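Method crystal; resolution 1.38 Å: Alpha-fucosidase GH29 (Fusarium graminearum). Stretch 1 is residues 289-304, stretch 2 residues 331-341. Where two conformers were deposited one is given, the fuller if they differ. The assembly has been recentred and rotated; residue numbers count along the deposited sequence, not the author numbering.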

# COMPACT_ATOMS: atom_id res chain seq x y z
N ARG A 289 0.85 4.55 6.95
CA ARG A 289 2.09 3.78 7.07
C ARG A 289 2.07 2.79 8.25
O ARG A 289 1.65 3.11 9.36
CB ARG A 289 3.26 4.74 7.18
CG ARG A 289 4.60 4.11 6.94
CD ARG A 289 5.64 5.19 7.01
NE ARG A 289 6.97 4.65 6.86
CZ ARG A 289 8.05 5.41 6.82
NH1 ARG A 289 7.91 6.73 6.92
NH2 ARG A 289 9.25 4.85 6.67
N GLY A 290 2.50 1.56 7.98
CA GLY A 290 2.39 0.49 8.96
C GLY A 290 1.26 -0.45 8.62
O GLY A 290 1.30 -1.63 8.97
N GLY A 291 0.22 0.08 7.95
CA GLY A 291 -0.98 -0.69 7.64
C GLY A 291 -1.86 -1.03 8.83
O GLY A 291 -1.60 -0.58 9.95
N PRO A 292 -2.89 -1.84 8.61
CA PRO A 292 -3.80 -2.25 9.69
C PRO A 292 -3.16 -3.24 10.67
O PRO A 292 -2.23 -3.97 10.32
CB PRO A 292 -4.94 -2.94 8.92
CG PRO A 292 -4.23 -3.53 7.72
CD PRO A 292 -3.23 -2.49 7.33
N SER A 293 -3.66 -3.30 11.89
CA SER A 293 -3.16 -4.25 12.87
C SER A 293 -3.72 -5.65 12.61
O SER A 293 -3.17 -6.65 13.06
CB SER A 293 -3.54 -3.81 14.28
OG SER A 293 -4.94 -3.72 14.39
N ASN A 294 -4.82 -5.70 11.88
CA ASN A 294 -5.52 -6.95 11.60
C ASN A 294 -5.63 -7.28 10.12
O ASN A 294 -5.31 -6.46 9.27
CB ASN A 294 -6.94 -6.84 12.15
CG ASN A 294 -7.74 -5.72 11.51
OD1 ASN A 294 -7.22 -4.64 11.25
ND2 ASN A 294 -9.03 -5.97 11.25
N LEU A 295 -6.13 -8.46 9.81
CA LEU A 295 -6.47 -8.85 8.44
C LEU A 295 -7.74 -8.15 7.99
O LEU A 295 -8.82 -8.38 8.56
CB LEU A 295 -6.64 -10.37 8.37
CG LEU A 295 -6.62 -11.06 7.00
CD1 LEU A 295 -6.43 -12.58 7.15
CD2 LEU A 295 -7.89 -10.79 6.22
N VAL A 296 -7.60 -7.30 6.98
CA VAL A 296 -8.70 -6.48 6.48
C VAL A 296 -9.18 -6.96 5.12
O VAL A 296 -8.36 -7.31 4.25
CB VAL A 296 -8.21 -5.02 6.39
CG1 VAL A 296 -9.15 -4.10 5.62
CG2 VAL A 296 -7.96 -4.45 7.80
N ARG A 297 -10.49 -6.96 4.92
CA ARG A 297 -11.10 -7.24 3.62
C ARG A 297 -12.11 -6.12 3.35
O ARG A 297 -12.78 -5.66 4.29
CB ARG A 297 -11.80 -8.60 3.61
CG ARG A 297 -10.85 -9.75 3.97
CD ARG A 297 -11.52 -11.11 3.88
NE ARG A 297 -10.58 -12.21 4.11
CZ ARG A 297 -9.73 -12.66 3.20
NH1 ARG A 297 -9.69 -12.13 1.98
NH2 ARG A 297 -8.91 -13.65 3.51
N PRO A 298 -12.25 -5.69 2.09
CA PRO A 298 -11.61 -6.28 0.91
C PRO A 298 -10.16 -5.85 0.73
O PRO A 298 -9.60 -5.07 1.52
CB PRO A 298 -12.48 -5.77 -0.24
CG PRO A 298 -12.94 -4.44 0.25
CD PRO A 298 -13.19 -4.63 1.71
N TYR A 299 -9.58 -6.37 -0.35
CA TYR A 299 -8.16 -6.12 -0.68
C TYR A 299 -7.81 -4.64 -0.60
O TYR A 299 -8.55 -3.79 -1.11
CB TYR A 299 -7.87 -6.65 -2.10
CG TYR A 299 -6.44 -7.10 -2.25
CD1 TYR A 299 -6.06 -8.42 -1.97
CD2 TYR A 299 -5.43 -6.19 -2.59
CE1 TYR A 299 -4.74 -8.81 -2.04
CE2 TYR A 299 -4.09 -6.59 -2.67
CZ TYR A 299 -3.78 -7.89 -2.38
OH TYR A 299 -2.50 -8.31 -2.41
N TRP A 300 -6.68 -4.34 0.02
CA TRP A 300 -6.26 -2.97 0.32
C TRP A 300 -4.76 -2.81 0.00
O TRP A 300 -4.08 -3.79 -0.41
CB TRP A 300 -6.56 -2.63 1.81
CG TRP A 300 -5.98 -3.65 2.72
CD1 TRP A 300 -6.55 -4.82 3.09
CD2 TRP A 300 -4.65 -3.66 3.28
NE1 TRP A 300 -5.68 -5.56 3.86
CE2 TRP A 300 -4.49 -4.88 3.97
CE3 TRP A 300 -3.58 -2.77 3.25
CZ2 TRP A 300 -3.32 -5.22 4.64
CZ3 TRP A 300 -2.40 -3.11 3.91
CH2 TRP A 300 -2.29 -4.33 4.59
N GLN A 301 -4.21 -1.62 0.17
CA GLN A 301 -2.76 -1.45 0.11
C GLN A 301 -2.31 -0.45 1.14
O GLN A 301 -3.16 0.18 1.80
CB GLN A 301 -2.26 -1.09 -1.30
CG GLN A 301 -2.58 0.34 -1.77
CD GLN A 301 -1.56 0.84 -2.77
OE1 GLN A 301 -1.48 0.32 -3.90
NE2 GLN A 301 -0.71 1.77 -2.34
N THR A 302 -1.00 -0.30 1.27
CA THR A 302 -0.42 0.70 2.15
C THR A 302 0.89 1.16 1.50
O THR A 302 1.46 0.46 0.64
CB THR A 302 -0.25 0.16 3.57
OG1 THR A 302 0.21 1.20 4.44
CG2 THR A 302 0.76 -0.96 3.61
N ASP A 303 1.37 2.32 1.92
CA ASP A 303 2.66 2.84 1.46
C ASP A 303 3.70 2.81 2.58
O ASP A 303 3.36 3.04 3.74
CB ASP A 303 2.53 4.28 0.95
CG ASP A 303 1.28 4.49 0.17
OD1 ASP A 303 1.11 3.84 -0.87
OD2 ASP A 303 0.43 5.30 0.64
N ASP A 304 4.96 2.55 2.25
CA ASP A 304 6.03 2.60 3.23
C ASP A 304 7.21 3.32 2.58
O ASP A 304 7.11 3.75 1.45
CB ASP A 304 6.43 1.21 3.69
CG ASP A 304 6.77 1.18 5.18
OD1 ASP A 304 7.55 2.05 5.64
OD2 ASP A 304 6.23 0.30 5.88
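Stretch 2, residues 331-341: DRVSKNGNMLL

Stretch 2 enters as the end of a helix (331-334), leaves helical phi/psi at Lys 335, turns through Asn 336 (phi/psi 83/34°) and runs on as strand 337-341. That strand lies parallel to strand 300-304: the axes approach to 4.4 Å, cross at -23°, and pair Trp 300 with Gly 337 (CA-CA 4.8 Å) through Asp 304 with Leu 341 (CA-CA 4.8 Å).

The backbone ladder alternates as parallel pairing requires: Asn 338 N to Trp 300 O (3.1 Å), Thr 302 N to Asn 338 O (3.0 Å), Leu 340 N to Thr 302 O (2.9 Å) and Asp 304 N to Leu 340 O (2.9 Å). Before it, Lys 335 O accepts from both Val 296 N (3.3 Å) and Trp 300 NE1 (2.9 Å).

Side-chain hydrogen bonds fix the turn and the strand start: Asn 336 ND2 to Val 296 O (3.1 Å, 165°), Lys 335 NZ to Pro 292 O (3.0 Å) and Tyr 299 OH to Asn 338 OD1 (2.7 Å).

Packing centres on Trp 300. Gly 337 CA sits 3.6 Å from the centroid of its six-membered ring, 13° off the normal; an ideal CB there would lie 2.5 Å from Trp 300 CH2, a clash.

Among charges, Arg 332 NH2 and Asp 304 OD2 form a long salt bridge (3.8 Å), supplemented by two bridging waters.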

# COMPACT_ATOMS: atom_id res chain seq x y z
N ASP A 331 4.28 -8.92 6.40
CA ASP A 331 3.16 -8.56 7.24
C ASP A 331 1.98 -8.04 6.43
O ASP A 331 0.87 -8.49 6.60
CB ASP A 331 3.62 -7.56 8.29
CG ASP A 331 2.58 -7.30 9.35
OD1 ASP A 331 2.39 -8.16 10.24
OD2 ASP A 331 1.95 -6.20 9.36
N ARG A 332 2.22 -7.08 5.54
CA ARG A 332 1.12 -6.50 4.77
C ARG A 332 0.46 -7.54 3.88
O ARG A 332 -0.77 -7.61 3.79
CB ARG A 332 1.56 -5.31 3.89
CG ARG A 332 2.32 -4.15 4.58
CD ARG A 332 1.69 -3.68 5.87
NE ARG A 332 2.35 -4.14 7.10
CZ ARG A 332 3.42 -3.58 7.65
NH1 ARG A 332 3.91 -4.12 8.78
NH2 ARG A 332 4.05 -2.55 7.08
N VAL A 333 1.26 -8.36 3.22
CA VAL A 333 0.73 -9.35 2.31
C VAL A 333 -0.10 -10.39 3.06
O VAL A 333 -1.14 -10.82 2.57
CB VAL A 333 1.86 -10.00 1.51
CG1 VAL A 333 1.40 -11.23 0.78
CG2 VAL A 333 2.50 -8.99 0.54
N SER A 334 0.34 -10.77 4.26
CA SER A 334 -0.39 -11.74 5.07
C SER A 334 -1.75 -11.21 5.53
O SER A 334 -2.66 -11.98 5.86
CB SER A 334 0.44 -12.15 6.30
OG SER A 334 0.45 -11.16 7.33
N LYS A 335 -1.89 -9.88 5.60
CA LYS A 335 -3.13 -9.23 6.06
C LYS A 335 -4.04 -8.80 4.92
O LYS A 335 -5.00 -8.06 5.16
CB LYS A 335 -2.77 -8.03 6.94
CG LYS A 335 -2.18 -8.38 8.29
CD LYS A 335 -1.57 -7.15 8.92
CE LYS A 335 -1.09 -7.40 10.36
NZ LYS A 335 -0.34 -6.21 10.88
N ASN A 336 -3.77 -9.29 3.70
CA ASN A 336 -4.61 -9.13 2.50
C ASN A 336 -4.40 -7.81 1.79
O ASN A 336 -5.34 -7.26 1.17
CB ASN A 336 -6.10 -9.39 2.83
CG ASN A 336 -6.97 -9.56 1.61
OD1 ASN A 336 -6.66 -10.30 0.68
ND2 ASN A 336 -8.12 -8.89 1.63
N GLY A 337 -3.16 -7.34 1.81
CA GLY A 337 -2.78 -6.10 1.13
C GLY A 337 -1.55 -6.18 0.26
O GLY A 337 -0.82 -7.17 0.27
N ASN A 338 -1.32 -5.11 -0.50
CA ASN A 338 -0.03 -4.83 -1.16
C ASN A 338 0.75 -3.76 -0.39
O ASN A 338 0.15 -2.95 0.32
CB ASN A 338 -0.21 -4.30 -2.59
CG ASN A 338 -0.70 -5.34 -3.57
OD1 ASN A 338 -0.68 -6.53 -3.32
ND2 ASN A 338 -1.15 -4.87 -4.72
N MET A 339 2.06 -3.72 -0.59
CA MET A 339 2.92 -2.67 -0.05
C MET A 339 3.58 -1.93 -1.18
O MET A 339 4.28 -2.54 -2.02
CB MET A 339 4.00 -3.25 0.88
CG MET A 339 4.74 -2.16 1.66
SD MET A 339 5.95 -2.77 2.83
CE MET A 339 7.22 -3.02 1.67
N LEU A 340 3.39 -0.62 -1.20
CA LEU A 340 4.04 0.27 -2.17
C LEU A 340 5.14 1.02 -1.45
O LEU A 340 4.88 1.86 -0.56
CB LEU A 340 3.00 1.25 -2.76
CG LEU A 340 3.54 2.36 -3.67
CD1 LEU A 340 4.33 1.79 -4.85
CD2 LEU A 340 2.38 3.27 -4.14
N LEU A 341 6.39 0.70 -1.81
CA LEU A 341 7.57 1.25 -1.16
C LEU A 341 8.10 2.49 -1.84
O LEU A 341 8.39 2.50 -3.04
CB LEU A 341 8.67 0.19 -1.09
CG LEU A 341 9.99 0.61 -0.46
CD1 LEU A 341 9.85 0.96 1.01
CD2 LEU A 341 11.04 -0.49 -0.68
O HOH W 1 -0.67 -6.35 13.97
O HOH W 2 -8.00 -12.43 -0.46
O HOH W 3 6.55 -0.93 8.06
O HOH W 4 4.26 -0.99 4.68